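Local coordinates for protein cellobiose 2-epimerase (Caldibacillus thermoamylovorans, PDB 5ZHB) that probably epimerises cellobiose reversibly at C2 of its reducing-end glucose, giving 4-O-glucosyl-mannose, at residues M1-L12 and A378-V388. Sequence-based numbering, arbitrary orientation.
Sequences MNTFVNEFRNEL and ARFCLEFIERV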
# COMPACT_ATOMS: atom_id res chain seq x y z
N MET A 1 -13.50 10.20 20.38
CA MET A 1 -12.51 9.52 19.49
C MET A 1 -12.64 8.01 19.60
O MET A 1 -12.43 7.28 18.63
CB MET A 1 -11.07 9.90 19.85
CG MET A 1 -10.08 9.59 18.74
SD MET A 1 -10.70 10.29 17.20
CE MET A 1 -10.44 9.05 15.94
N ASN A 2 -12.98 7.53 20.79
CA ASN A 2 -13.35 6.14 20.98
C ASN A 2 -14.61 5.84 20.17
O ASN A 2 -14.77 4.72 19.68
CB ASN A 2 -13.48 5.81 22.46
CG ASN A 2 -12.15 5.93 23.17
OD1 ASN A 2 -11.49 4.91 23.40
ND2 ASN A 2 -11.72 7.14 23.47
N THR A 3 -15.48 6.84 20.04
CA THR A 3 -16.69 6.76 19.24
C THR A 3 -16.35 6.45 17.78
O THR A 3 -16.90 5.51 17.21
CB THR A 3 -17.49 8.06 19.37
OG1 THR A 3 -18.61 7.92 18.50
CG2 THR A 3 -16.73 9.30 18.93
N PHE A 4 -15.42 7.23 17.21
CA PHE A 4 -15.05 7.09 15.80
C PHE A 4 -14.37 5.72 15.63
O PHE A 4 -14.68 5.00 14.68
CB PHE A 4 -14.24 8.30 15.31
CG PHE A 4 -15.09 9.52 14.97
CD1 PHE A 4 -15.78 9.61 13.76
CD2 PHE A 4 -15.24 10.58 15.88
CE1 PHE A 4 -16.58 10.71 13.46
CE2 PHE A 4 -16.04 11.68 15.57
CZ PHE A 4 -16.72 11.74 14.37
N VAL A 5 -13.49 5.34 16.57
CA VAL A 5 -12.71 4.12 16.42
C VAL A 5 -13.60 2.88 16.53
O VAL A 5 -13.36 1.89 15.83
CB VAL A 5 -11.51 4.07 17.38
CG1 VAL A 5 -10.81 2.72 17.36
CG2 VAL A 5 -10.51 5.16 17.03
N ASN A 6 -14.65 2.94 17.37
CA ASN A 6 -15.61 1.85 17.40
C ASN A 6 -16.30 1.72 16.05
O ASN A 6 -16.62 0.62 15.63
CB ASN A 6 -16.64 1.99 18.52
CG ASN A 6 -16.06 1.59 19.86
OD1 ASN A 6 -15.56 0.47 20.01
ND2 ASN A 6 -16.12 2.48 20.83
N GLU A 7 -16.56 2.82 15.37
CA GLU A 7 -17.17 2.76 14.05
C GLU A 7 -16.23 2.12 13.03
O GLU A 7 -16.69 1.40 12.14
CB GLU A 7 -17.61 4.14 13.58
CG GLU A 7 -18.88 4.60 14.29
CD GLU A 7 -19.53 5.79 13.63
OE1 GLU A 7 -19.07 6.24 12.56
OE2 GLU A 7 -20.52 6.28 14.21
N PHE A 8 -14.92 2.34 13.18
CA PHE A 8 -13.95 1.76 12.24
C PHE A 8 -13.80 0.26 12.49
O PHE A 8 -13.74 -0.54 11.56
CB PHE A 8 -12.57 2.39 12.40
CG PHE A 8 -12.50 3.90 12.25
CD1 PHE A 8 -13.50 4.62 11.61
CD2 PHE A 8 -11.40 4.60 12.75
CE1 PHE A 8 -13.39 6.00 11.48
CE2 PHE A 8 -11.30 5.98 12.61
CZ PHE A 8 -12.29 6.68 11.98
N ARG A 9 -13.71 -0.11 13.76
CA ARG A 9 -13.61 -1.50 14.14
C ARG A 9 -14.85 -2.29 13.72
O ARG A 9 -14.72 -3.42 13.29
CB ARG A 9 -13.47 -1.61 15.66
CG ARG A 9 -13.06 -2.99 16.14
CD ARG A 9 -13.09 -2.99 17.68
NE ARG A 9 -12.77 -4.32 18.19
CZ ARG A 9 -11.88 -4.60 19.14
NH1 ARG A 9 -11.16 -3.65 19.70
NH2 ARG A 9 -11.71 -5.86 19.52
N ASN A 10 -16.05 -1.72 13.92
CA ASN A 10 -17.29 -2.32 13.45
C ASN A 10 -17.22 -2.53 11.93
O ASN A 10 -17.59 -3.59 11.44
CB ASN A 10 -18.47 -1.47 13.88
CG ASN A 10 -19.78 -1.93 13.30
OD1 ASN A 10 -20.37 -1.25 12.45
ND2 ASN A 10 -20.22 -3.10 13.71
N GLU A 11 -16.76 -1.50 11.20
CA GLU A 11 -16.68 -1.58 9.74
C GLU A 11 -15.74 -2.72 9.37
O GLU A 11 -16.08 -3.57 8.52
CB GLU A 11 -16.33 -0.23 9.09
CG GLU A 11 -16.12 -0.28 7.57
CD GLU A 11 -17.30 -0.79 6.74
OE1 GLU A 11 -18.44 -0.74 7.24
OE2 GLU A 11 -17.08 -1.26 5.60
N LEU A 12 -14.62 -2.80 10.07
CA LEU A 12 -13.61 -3.81 9.77
C LEU A 12 -14.15 -5.22 10.01
O LEU A 12 -14.07 -6.06 9.13
CB LEU A 12 -12.36 -3.57 10.61
CG LEU A 12 -11.26 -4.62 10.46
CD1 LEU A 12 -10.79 -4.70 9.01
CD2 LEU A 12 -10.13 -4.28 11.39
N ALA A 378 -8.36 -2.06 5.54
CA ALA A 378 -8.11 -2.77 6.78
C ALA A 378 -7.04 -2.08 7.61
O ALA A 378 -7.22 -1.90 8.82
CB ALA A 378 -7.71 -4.20 6.55
N ARG A 379 -5.91 -1.75 6.97
CA ARG A 379 -4.82 -1.09 7.64
C ARG A 379 -5.31 0.21 8.30
O ARG A 379 -4.93 0.49 9.44
CB ARG A 379 -3.67 -0.85 6.65
CG ARG A 379 -2.48 -0.24 7.39
CD ARG A 379 -1.20 -0.10 6.61
NE ARG A 379 -1.35 0.83 5.49
CZ ARG A 379 -0.39 1.10 4.60
NH1 ARG A 379 0.80 0.55 4.73
NH2 ARG A 379 -0.63 1.94 3.61
N PHE A 380 -6.13 0.99 7.60
CA PHE A 380 -6.66 2.21 8.18
C PHE A 380 -7.40 1.91 9.50
O PHE A 380 -7.12 2.57 10.51
CB PHE A 380 -7.49 2.98 7.15
CG PHE A 380 -8.78 3.57 7.67
CD1 PHE A 380 -8.78 4.69 8.51
CD2 PHE A 380 -10.01 3.01 7.32
CE1 PHE A 380 -9.97 5.24 8.95
CE2 PHE A 380 -11.19 3.56 7.76
CZ PHE A 380 -11.17 4.66 8.60
N CYS A 381 -8.34 0.96 9.48
CA CYS A 381 -9.09 0.63 10.68
C CYS A 381 -8.13 0.19 11.78
O CYS A 381 -8.24 0.66 12.91
CB CYS A 381 -10.11 -0.47 10.40
SG CYS A 381 -11.41 0.03 9.25
N LEU A 382 -7.17 -0.67 11.45
CA LEU A 382 -6.21 -1.21 12.42
C LEU A 382 -5.27 -0.17 13.01
O LEU A 382 -4.92 -0.21 14.20
CB LEU A 382 -5.44 -2.35 11.76
CG LEU A 382 -6.27 -3.58 11.41
CD1 LEU A 382 -5.45 -4.53 10.58
CD2 LEU A 382 -6.81 -4.27 12.65
N GLU A 383 -4.87 0.81 12.19
CA GLU A 383 -3.98 1.86 12.67
C GLU A 383 -4.67 2.66 13.77
O GLU A 383 -4.04 2.99 14.78
CB GLU A 383 -3.60 2.74 11.49
CG GLU A 383 -2.39 2.23 10.70
CD GLU A 383 -1.09 2.33 11.48
OE1 GLU A 383 -0.85 3.38 12.11
OE2 GLU A 383 -0.32 1.36 11.42
N PHE A 384 -5.92 3.07 13.54
CA PHE A 384 -6.68 3.80 14.55
C PHE A 384 -6.93 2.95 15.79
O PHE A 384 -6.76 3.42 16.91
CB PHE A 384 -8.02 4.25 13.99
CG PHE A 384 -7.91 5.56 13.25
CD1 PHE A 384 -8.05 6.77 13.92
CD2 PHE A 384 -7.65 5.59 11.88
CE1 PHE A 384 -8.02 7.97 13.21
CE2 PHE A 384 -7.53 6.79 11.20
CZ PHE A 384 -7.74 7.98 11.86
N ILE A 385 -7.32 1.70 15.61
CA ILE A 385 -7.49 0.82 16.76
C ILE A 385 -6.24 0.82 17.64
O ILE A 385 -6.31 0.92 18.87
CB ILE A 385 -7.89 -0.59 16.28
CG1 ILE A 385 -9.32 -0.60 15.71
CG2 ILE A 385 -7.72 -1.58 17.43
CD1 ILE A 385 -9.66 -1.81 14.83
N GLU A 386 -5.06 0.66 17.03
CA GLU A 386 -3.82 0.49 17.76
C GLU A 386 -3.36 1.84 18.32
O GLU A 386 -2.81 1.90 19.42
CB GLU A 386 -2.76 -0.14 16.84
CG GLU A 386 -1.80 -1.11 17.55
CD GLU A 386 -0.58 -1.56 16.74
OE1 GLU A 386 0.21 -2.38 17.26
OE2 GLU A 386 -0.36 -1.10 15.61
N ARG A 387 -3.54 2.93 17.57
CA ARG A 387 -3.08 4.23 18.04
C ARG A 387 -3.90 4.71 19.25
O ARG A 387 -3.33 5.30 20.17
CB ARG A 387 -3.14 5.26 16.91
CG ARG A 387 -2.01 5.12 15.90
CD ARG A 387 -2.31 5.95 14.67
NE ARG A 387 -1.36 5.65 13.58
CZ ARG A 387 -0.34 6.45 13.26
NH1 ARG A 387 -0.07 7.50 14.02
NH2 ARG A 387 0.39 6.20 12.19
N VAL A 388 -5.22 4.47 19.21
CA VAL A 388 -6.15 4.71 20.31
C VAL A 388 -6.41 3.39 21.06
O VAL A 388 -5.49 2.88 21.74
CB VAL A 388 -7.48 5.27 19.75
CG1 VAL A 388 -8.47 5.66 20.84
CG2 VAL A 388 -7.29 6.44 18.79
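Phe8 drives the edge of its ring into the face of Phe384, in an edge-to-face stack with CE2 3.5 Å from CG of Phe384 and the planes 73° apart. This is where the first and last helices of the chain, 2-21 and 375-387, meet and close the ring of helices of an (α/α)6 barrel, the fold of this epimerase family. The two segments run roughly antiparallel, 140° between their directions, their axes approaching to 8.9 Å at closest. Phe380 completes an aromatic cluster by setting CZ over the centre of one Phe8 face, 3.8 Å from CD1 of Phe8, and it also packs on Val310 and Met313 of helix 306-323. With CG anti to the carbonyl carbon (chi1 -85°), the Phe384 ring lies where Phe8 and CE of Met1 can both reach it, though Met1 is poorly ordered. Shortening Phe384 to an alanine is likely to leave the CD2-CE2 edge of Phe8 and CE of Met1 facing a gap where the ring had been. Toward the chain ends, Val5 forks over the partner helix, CG1 on CA of Ile385 and CG2 3.9 Å from CG2 of Val388. CG of Arg9 rests on CD1 of Ile385, while its NE turns to a salt bridge with Glu13. At the other end, Leu12 is a knob in the hole formed by Ala378, Cys381, Leu382 and Ile385, and its CD2 comes within 3.6 Å of CD2 of Leu382. Between knob and cluster, SG of Cys381 lies 3.3 Å from the carbonyl O of Phe8.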